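Local coordinates for protein putative polysaccharide deacetylase (Bdellovibrio bacteriovorus HD100, PDB 5JP6) that probably removes acetyl groups from peptidoglycan as a zinc-binding deacetylase of carbohydrate esterase family 4, at residues 169-173 and 355-360; 299-305 and 327-333. The protein carries 1 engineered substitution. All coordinates share one frame. Residues are numbered along the deposited sequence.

Overall arrangement
One parallel sheet can combine a distant pairing (contact 1) with a local beta-alpha-beta pairing (contact 2). Strand 170-176 lies between 358-364, its partner in contact 1, and 330-335, which contact 2 joins to 303-304. Their centres are about 11 Å apart, and backbone hydrogen bonds link them directly, Val172 N to Gly330 O and Val332 N to Val172 O, each 2.8 Å. Along the chain, contact 2 nests within the loop that contact 1 closes. In contact 2 the Leu333 side chain is about 6 Å from the zinc, held by Asp177, His227 and Tyr280. In contact 1 the Leu173 side chain is about 10 Å from that of Asp176, a zinc-binding residue not bound to zinc in this model.

Contact 1 of 2, residues 169-173 and 355-360; sequences KEVVL and RGYSVV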
ATOM      1  N   LYS A 169      10.982  -6.392 -20.464  1.00 27.30           N
ATOM      2  CA  LYS A 169      10.968  -7.422 -19.425  1.00 25.69           C
ATOM      3  C   LYS A 169      11.604  -6.977 -18.110  1.00 24.45           C
ATOM      4  O   LYS A 169      11.987  -7.792 -17.273  1.00 27.52           O
ATOM      5  CB  LYS A 169      11.494  -8.766 -19.928  1.00 29.95           C
ATOM      6  CG  LYS A 169      10.673  -9.235 -21.133  1.00 35.20           C
ATOM      7  CD  LYS A 169      10.852 -10.671 -21.463  1.00 44.16           C
ATOM      8  CE  LYS A 169       9.908 -11.506 -20.645  1.00 43.37           C
ATOM      9  NZ  LYS A 169       9.976 -12.909 -21.115  1.00 47.31           N
ATOM     10  N   GLU A 170      11.641  -5.664 -17.923  1.00 23.69           N
ATOM     11  CA  GLU A 170      12.011  -5.081 -16.629  1.00 24.03           C
ATOM     12  C   GLU A 170      10.777  -4.486 -15.976  1.00 22.39           C
ATOM     13  O   GLU A 170      10.019  -3.755 -16.627  1.00 23.15           O
ATOM     14  CB  GLU A 170      13.101  -4.028 -16.796  1.00 23.76           C
ATOM     15  CG  GLU A 170      14.440  -4.594 -17.225  1.00 24.68           C
ATOM     16  CD  GLU A 170      15.561  -3.577 -17.313  1.00 25.29           C
ATOM     17  OE1 GLU A 170      15.288  -2.345 -17.392  1.00 27.85           O
ATOM     18  OE2 GLU A 170      16.728  -4.021 -17.283  1.00 27.36           O
ATOM     19  N   VAL A 171      10.615  -4.762 -14.671  1.00 22.08           N
ATOM     20  CA  VAL A 171       9.535  -4.173 -13.896  1.00 21.25           C
ATOM     21  C   VAL A 171      10.071  -3.554 -12.615  1.00 19.87           C
ATOM     22  O   VAL A 171      11.037  -4.037 -12.010  1.00 20.82           O
ATOM     23  CB  VAL A 171       8.403  -5.155 -13.592  1.00 23.26           C
ATOM     24  CG1 VAL A 171       7.742  -5.638 -14.866  1.00 25.24           C
ATOM     25  CG2 VAL A 171       8.902  -6.339 -12.778  1.00 25.41           C
ATOM     26  N   VAL A 172       9.450  -2.443 -12.248  1.00 19.42           N
ATOM     27  CA  VAL A 172       9.762  -1.714 -11.025  1.00 19.25           C
ATOM     28  C   VAL A 172       8.595  -1.943 -10.078  1.00 18.61           C
ATOM     29  O   VAL A 172       7.451  -1.674 -10.417  1.00 19.77           O
ATOM     30  CB  VAL A 172       9.914  -0.200 -11.286  1.00 19.36           C
ATOM     31  CG1 VAL A 172      10.305   0.555 -10.029  1.00 19.63           C
ATOM     32  CG2 VAL A 172      10.896   0.089 -12.379  1.00 20.46           C
ATOM     33  N   LEU A 173       8.908  -2.489  -8.922  1.00 18.79           N
ATOM     34  CA  LEU A 173       7.881  -2.779  -7.966  1.00 18.47           C
ATOM     35  C   LEU A 173       7.699  -1.625  -6.981  1.00 17.31           C
ATOM     36  O   LEU A 173       8.672  -1.180  -6.345  1.00 19.23           O
ATOM     37  CB  LEU A 173       8.238  -4.043  -7.200  1.00 19.85           C
ATOM     38  CG  LEU A 173       8.487  -5.291  -8.063  1.00 20.55           C
ATOM     39  CD1 LEU A 173       8.693  -6.479  -7.166  1.00 25.05           C
ATOM     40  CD2 LEU A 173       7.368  -5.534  -9.092  1.00 21.68           C
ATOM     41  N   ARG A 355       8.708 -16.121 -15.752  1.00 23.16           N
ATOM     42  CA  ARG A 355       8.259 -15.472 -16.983  1.00 23.41           C
ATOM     43  C   ARG A 355       9.331 -14.660 -17.687  1.00 25.68           C
ATOM     44  O   ARG A 355       9.047 -14.078 -18.736  1.00 28.45           O
ATOM     45  CB  ARG A 355       7.005 -14.633 -16.699  1.00 23.45           C
ATOM     46  CG  ARG A 355       5.830 -15.498 -16.256  1.00 22.30           C
ATOM     47  CD  ARG A 355       4.744 -14.681 -15.581  1.00 24.06           C
ATOM     48  NE  ARG A 355       3.630 -15.510 -15.112  1.00 22.64           N
ATOM     49  CZ  ARG A 355       2.431 -15.604 -15.668  1.00 22.28           C
ATOM     50  NH1 ARG A 355       2.149 -14.984 -16.797  1.00 25.41           N
ATOM     51  NH2 ARG A 355       1.523 -16.389 -15.110  1.00 24.03           N
ATOM     52  N   GLY A 356      10.537 -14.605 -17.107  1.00 25.24           N
ATOM     53  CA  GLY A 356      11.681 -13.952 -17.723  1.00 26.58           C
ATOM     54  C   GLY A 356      11.820 -12.483 -17.423  1.00 24.73           C
ATOM     55  O   GLY A 356      12.568 -11.772 -18.103  1.00 29.03           O
ATOM     56  N   TYR A 357      11.135 -12.025 -16.381  1.00 24.17           N
ATOM     57  CA  TYR A 357      11.163 -10.621 -16.005  1.00 24.13           C
ATOM     58  C   TYR A 357      12.310 -10.389 -14.963  1.00 23.63           C
ATOM     59  O   TYR A 357      12.688 -11.310 -14.202  1.00 27.54           O
ATOM     60  CB  TYR A 357       9.760 -10.125 -15.527  1.00 24.61           C
ATOM     61  CG  TYR A 357       8.716 -10.038 -16.619  1.00 24.63           C
ATOM     62  CD1 TYR A 357       7.937 -11.145 -16.972  1.00 27.76           C
ATOM     63  CD2 TYR A 357       8.508  -8.858 -17.334  1.00 28.72           C
ATOM     64  CE1 TYR A 357       7.037 -11.068 -18.006  1.00 30.14           C
ATOM     65  CE2 TYR A 357       7.599  -8.815 -18.370  1.00 31.57           C
ATOM     66  CZ  TYR A 357       6.884  -9.923 -18.713  1.00 30.81           C
ATOM     67  OH  TYR A 357       5.945  -9.860 -19.732  1.00 36.17           O
ATOM     68  N   SER A 358      12.849  -9.164 -14.942  1.00 25.06           N
ATOM     69  CA  SER A 358      13.830  -8.744 -13.962  0.50 25.33           C
ATOM     70  C   SER A 358      13.298  -7.522 -13.186  1.00 24.00           C
ATOM     71  O   SER A 358      12.574  -6.700 -13.728  1.00 24.81           O
ATOM     72  CB  SER A 358      15.135  -8.350 -14.662  0.50 28.30           C
ATOM     73  OG  SER A 358      15.610  -9.423 -15.430  0.50 34.04           O
ATOM     74  N   VAL A 359      13.640  -7.429 -11.894  1.00 22.17           N
ATOM     75  CA  VAL A 359      13.200  -6.359 -11.060  1.00 22.32           C
ATOM     76  C   VAL A 359      14.222  -5.222 -11.031  1.00 23.24           C
ATOM     77  O   VAL A 359      15.406  -5.453 -10.793  1.00 25.95           O
ATOM     78  CB  VAL A 359      12.891  -6.837  -9.629  1.00 22.19           C
ATOM     79  CG1 VAL A 359      12.562  -5.649  -8.711  1.00 23.72           C
ATOM     80  CG2 VAL A 359      11.731  -7.832  -9.642  1.00 23.42           C
ATOM     81  N   VAL A 360      13.755  -4.007 -11.304  1.00 20.92           N
ATOM     82  CA  VAL A 360      14.610  -2.818 -11.370  1.00 21.04           C
ATOM     83  C   VAL A 360      14.258  -1.849 -10.264  1.00 21.69           C
ATOM     84  O   VAL A 360      13.083  -1.566 -10.034  1.00 21.59           O
ATOM     85  CB  VAL A 360      14.413  -2.092 -12.717  1.00 22.14           C
ATOM     86  CG1 VAL A 360      15.116  -0.758 -12.751  1.00 24.91           C
ATOM     87  CG2 VAL A 360      14.899  -2.992 -13.850  1.00 25.17           C
TER
HETATM   88  O   HOH W   1      14.498  -9.844 -17.752  1.00 39.83           O
HETATM   89  O   HOH W   2      11.544  -2.336  -7.989  1.00 22.14           O
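Where a strand starts just after a helix ends, its neighbour can bond both to the strand and to the turn leading into it, as Lys169 does. Its carbonyl O accepts Ser358 N at 2.8 Å. Its side chain runs over one face of the Tyr357 ring, with CE 4.0 Å from the ring centroid in a CH-pi contact, and NZ donates to Arg355 O at 2.8 Å. That carbonyl lies just before Gly356, which follows helix 339-354 and closes a Schellman motif with positive phi; a CB there would clash with NZ. A water donates to Lys169 O (3.3 Å) and Gly356 O (2.8 Å) and accepts from Ser358 OG (2.6 Å). Glu170, bridged to Ser358 (CA-CA 4.9 Å), shares its sheet face; its CD lies 3.6 Å from Val360 CG2, while its carboxylate bonds to Ala167, Gln151 and Asn149.

Val171, bridged to Val359, bonds on both sides of it: N to Ser358 O (2.9 Å), O from Val360 N (2.8 Å). Its side chain shares the other face with Val359, where CG1 reaches Tyr357 CD2 at 4.1 Å. Val172 turns its backbone N and O to strand 330-335, meeting Val360 O through a CA-H...O contact (CA to O 3.5 Å). At Leu173 a water accepts from N (2.8 Å) and donates to Val360 O (2.7 Å).

In the parallel sheet of this NodB-homology domain, strand 170-176 is thus flanked by 358-364 and 330-335; direct backbone bonds set the register between two water-bridged ends.

Contact 2 of 2, residues 299-305 and 327-333; sequences FAWNIES and QGRGIVL
The pairing portions run parallel, with Trp301 beside Ile331 (CA-CA 4.8 Å) and Ile303 beside Val332 (4.5 Å), so 299-305 spends two residues where its partner spends one. The extra residue, Asn302, has phi/psi -129°/-12°, and Ile331 O accepts both Asn302 N (3.1 Å) and Ile303 N (2.9 Å). Ile303 O accepts Leu333 N (3.0 Å). After helix 313-327, Gly328 turns at phi 85°; Gly330 (131°/-151°) needs to be glycine, since a CB would strike Asn302 OD1.

Ser305 OG (chi1 p) donates to Leu333 O (2.6 Å). Ile303 and Val332 share a face, CD1 to CG2 3.9 Å. Trp301 (p) takes Leu333 CD2 over its six-membered ring in a CH-pi contact, 3.8 Å from the centroid; its NE1 donates to Glu304 OE2 (3.1 Å), and it meets zinc ligand Tyr280 nearly perpendicularly.

In this beta-alpha-beta unit, Asn302 OD1 (chi1 p) accepts Ile331 N (2.8 Å) as a main-chain carbonyl would, while ND2 ties the segment to Gln327 OE1 (2.8 Å) and Arg329 O (3.0 Å).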
ATOM      1  N   PHE A 299       5.898   9.996  -9.856  1.00 19.52           N
ATOM      2  CA  PHE A 299       5.815   8.588 -10.252  1.00 20.24           C
ATOM      3  C   PHE A 299       4.358   8.196 -10.398  1.00 19.49           C
ATOM      4  O   PHE A 299       3.604   8.092  -9.409  1.00 20.39           O
ATOM      5  CB  PHE A 299       6.547   7.697  -9.246  1.00 19.01           C
ATOM      6  CG  PHE A 299       8.029   7.708  -9.451  1.00 20.01           C
ATOM      7  CD1 PHE A 299       8.792   8.827  -9.057  1.00 21.26           C
ATOM      8  CD2 PHE A 299       8.676   6.657 -10.102  1.00 23.25           C
ATOM      9  CE1 PHE A 299      10.124   8.885  -9.319  1.00 23.77           C
ATOM     10  CE2 PHE A 299      10.041   6.722 -10.333  1.00 25.94           C
ATOM     11  CZ  PHE A 299      10.749   7.842  -9.939  1.00 24.80           C
ATOM     12  N   ALA A 300       3.977   7.894 -11.633  1.00 21.94           N
ATOM     13  CA  ALA A 300       2.703   7.251 -11.909  1.00 21.88           C
ATOM     14  C   ALA A 300       3.056   5.744 -12.055  1.00 21.43           C
ATOM     15  O   ALA A 300       3.945   5.250 -11.367  1.00 21.48           O
ATOM     16  CB  ALA A 300       2.070   7.862 -13.145  1.00 22.50           C
ATOM     17  N   TRP A 301       2.361   5.004 -12.896  1.00 20.74           N
ATOM     18  CA  TRP A 301       2.570   3.554 -13.059  1.00 20.47           C
ATOM     19  C   TRP A 301       1.878   3.170 -14.377  1.00 22.35           C
ATOM     20  O   TRP A 301       1.056   3.925 -14.903  1.00 24.12           O
ATOM     21  CB  TRP A 301       1.978   2.720 -11.899  1.00 20.50           C
ATOM     22  CG  TRP A 301       0.486   2.863 -11.786  1.00 22.49           C
ATOM     23  CD1 TRP A 301      -0.451   2.029 -12.345  1.00 26.31           C
ATOM     24  CD2 TRP A 301      -0.228   3.885 -11.109  1.00 24.37           C
ATOM     25  NE1 TRP A 301      -1.700   2.499 -12.076  1.00 31.19           N
ATOM     26  CE2 TRP A 301      -1.598   3.630 -11.312  1.00 27.10           C
ATOM     27  CE3 TRP A 301       0.152   5.010 -10.365  1.00 25.52           C
ATOM     28  CZ2 TRP A 301      -2.570   4.439 -10.796  1.00 31.48           C
ATOM     29  CZ3 TRP A 301      -0.838   5.807  -9.854  1.00 25.93           C
ATOM     30  CH2 TRP A 301      -2.176   5.520 -10.080  1.00 30.07           C
ATOM     31  N   ASN A 302       2.201   1.981 -14.890  1.00 21.30           N
ATOM     32  CA  ASN A 302       1.469   1.436 -16.038  1.00 21.23           C
ATOM     33  C   ASN A 302       0.954   0.018 -15.848  1.00 21.98           C
ATOM     34  O   ASN A 302       0.197  -0.461 -16.668  1.00 25.13           O
ATOM     35  CB  ASN A 302       2.296   1.499 -17.317  1.00 22.90           C
ATOM     36  CG  ASN A 302       3.498   0.598 -17.268  1.00 22.72           C
ATOM     37  OD1 ASN A 302       4.328   0.686 -16.369  1.00 23.59           O
ATOM     38  ND2 ASN A 302       3.602  -0.294 -18.241  1.00 24.71           N
ATOM     39  N   ILE A 303       1.409  -0.656 -14.808  1.00 21.26           N
ATOM     40  CA  ILE A 303       0.981  -2.028 -14.528  1.00 21.96           C
ATOM     41  C   ILE A 303       0.157  -2.004 -13.227  1.00 20.87           C
ATOM     42  O   ILE A 303       0.701  -1.804 -12.132  1.00 21.62           O
ATOM     43  CB  ILE A 303       2.169  -3.005 -14.396  1.00 22.70           C
ATOM     44  CG1 ILE A 303       2.978  -3.069 -15.674  1.00 24.10           C
ATOM     45  CG2 ILE A 303       1.666  -4.405 -14.022  1.00 22.62           C
ATOM     46  CD1 ILE A 303       4.350  -3.652 -15.510  1.00 23.39           C
ATOM     47  N   GLU A 304      -1.150  -2.238 -13.367  1.00 21.84           N
ATOM     48  CA  GLU A 304      -2.074  -2.271 -12.223  1.00 22.53           C
ATOM     49  C   GLU A 304      -2.132  -3.672 -11.610  1.00 21.79           C
ATOM     50  O   GLU A 304      -2.160  -4.662 -12.311  1.00 23.15           O
ATOM     51  CB  GLU A 304      -3.451  -1.790 -12.637  1.00 26.96           C
ATOM     52  CG  GLU A 304      -3.420  -0.260 -12.599  1.00 42.16           C
ATOM     53  CD  GLU A 304      -4.377   0.441 -13.483  1.00 47.78           C
ATOM     54  OE1 GLU A 304      -5.177  -0.219 -14.186  1.00 55.39           O
ATOM     55  OE2 GLU A 304      -4.308   1.690 -13.460  1.00 47.80           O
ATOM     56  N   SER A 305      -2.140  -3.715 -10.280  1.00 21.22           N
ATOM     57  CA  SER A 305      -2.432  -4.924  -9.556  1.00 21.27           C
ATOM     58  C   SER A 305      -3.884  -5.070  -9.216  1.00 20.64           C
ATOM     59  O   SER A 305      -4.351  -6.204  -8.993  1.00 22.72           O
ATOM     60  CB  SER A 305      -1.603  -5.013  -8.273  1.00 20.84           C
ATOM     61  OG  SER A 305      -1.992  -4.023  -7.342  1.00 20.54           O
ATOM     62  N   GLN A 327       1.664  -5.341 -20.673  1.00 26.80           N
ATOM     63  CA  GLN A 327       2.512  -4.163 -20.775  1.00 27.25           C
ATOM     64  C   GLN A 327       3.933  -4.488 -21.212  1.00 25.52           C
ATOM     65  O   GLN A 327       4.570  -3.674 -21.888  1.00 29.22           O
ATOM     66  CB  GLN A 327       2.544  -3.410 -19.439  1.00 25.23           C
ATOM     67  CG  GLN A 327       1.236  -2.775 -19.082  1.00 25.21           C
ATOM     68  CD  GLN A 327       0.885  -1.642 -20.021  1.00 27.73           C
ATOM     69  OE1 GLN A 327       1.700  -0.747 -20.267  1.00 29.76           O
ATOM     70  NE2 GLN A 327      -0.292  -1.696 -20.582  1.00 36.82           N
ATOM     71  N   GLY A 328       4.459  -5.625 -20.752  1.00 25.17           N
ATOM     72  CA  GLY A 328       5.801  -6.080 -21.101  1.00 26.14           C
ATOM     73  C   GLY A 328       6.942  -5.533 -20.273  1.00 24.85           C
ATOM     74  O   GLY A 328       8.039  -6.102 -20.260  1.00 27.87           O
ATOM     75  N   ARG A 329       6.709  -4.370 -19.658  1.00 24.04           N
ATOM     76  CA  ARG A 329       7.702  -3.690 -18.828  0.50 23.86           C
ATOM     77  C   ARG A 329       7.004  -2.555 -18.088  1.00 23.58           C
ATOM     78  O   ARG A 329       5.892  -2.145 -18.451  1.00 24.75           O
ATOM     79  CB  ARG A 329       8.830  -3.087 -19.687  0.50 23.58           C
ATOM     80  CG  ARG A 329       8.415  -1.781 -20.353  0.50 26.43           C
ATOM     81  CD  ARG A 329       9.526  -1.264 -21.234  0.50 26.08           C
ATOM     82  NE  ARG A 329       9.601  -1.951 -22.502  0.50 25.75           N
ATOM     83  CZ  ARG A 329      10.536  -1.695 -23.414  0.50 26.57           C
ATOM     84  NH1 ARG A 329      11.485  -0.804 -23.168  0.50 27.06           N
ATOM     85  NH2 ARG A 329      10.523  -2.340 -24.558  0.50 32.66           N
ATOM     86  N   GLY A 330       7.667  -2.030 -17.067  1.00 22.84           N
ATOM     87  CA  GLY A 330       7.217  -0.779 -16.466  1.00 21.86           C
ATOM     88  C   GLY A 330       7.110  -0.832 -14.979  1.00 20.72           C
ATOM     89  O   GLY A 330       7.891  -1.511 -14.333  1.00 23.35           O
ATOM     90  N   ILE A 331       6.199  -0.016 -14.456  1.00 20.69           N
ATOM     91  CA  ILE A 331       6.070   0.253 -13.036  1.00 18.69           C
ATOM     92  C   ILE A 331       4.778  -0.360 -12.540  1.00 19.78           C
ATOM     93  O   ILE A 331       3.699  -0.065 -13.065  1.00 20.40           O
ATOM     94  CB  ILE A 331       6.110   1.759 -12.731  1.00 20.75           C
ATOM     95  CG1 ILE A 331       7.468   2.343 -13.114  1.00 21.76           C
ATOM     96  CG2 ILE A 331       5.788   2.037 -11.262  1.00 20.72           C
ATOM     97  CD1 ILE A 331       7.567   3.844 -12.983  1.00 22.23           C
ATOM     98  N   VAL A 332       4.909  -1.223 -11.527  1.00 19.14           N
ATOM     99  CA  VAL A 332       3.766  -1.928 -10.941  1.00 19.10           C
ATOM    100  C   VAL A 332       3.292  -1.213  -9.689  1.00 18.81           C
ATOM    101  O   VAL A 332       4.115  -0.919  -8.811  1.00 19.09           O
ATOM    102  CB  VAL A 332       4.147  -3.370 -10.543  1.00 20.60           C
ATOM    103  CG1 VAL A 332       2.905  -4.140 -10.050  1.00 21.86           C
ATOM    104  CG2 VAL A 332       4.811  -4.092 -11.706  1.00 21.86           C
ATOM    105  N   LEU A 333       1.984  -1.011  -9.586  1.00 18.40           N
ATOM    106  CA  LEU A 333       1.375  -0.425  -8.382  1.00 19.01           C
ATOM    107  C   LEU A 333       0.814  -1.506  -7.444  1.00 16.81           C
ATOM    108  O   LEU A 333      -0.160  -2.184  -7.811  1.00 19.44           O
ATOM    109  CB  LEU A 333       0.228   0.504  -8.772  1.00 20.81           C
ATOM    110  CG  LEU A 333      -0.516   1.136  -7.605  1.00 21.89           C
ATOM    111  CD1 LEU A 333       0.382   2.029  -6.740  1.00 23.81           C
ATOM    112  CD2 LEU A 333      -1.734   1.921  -8.095  1.00 25.29           C
TER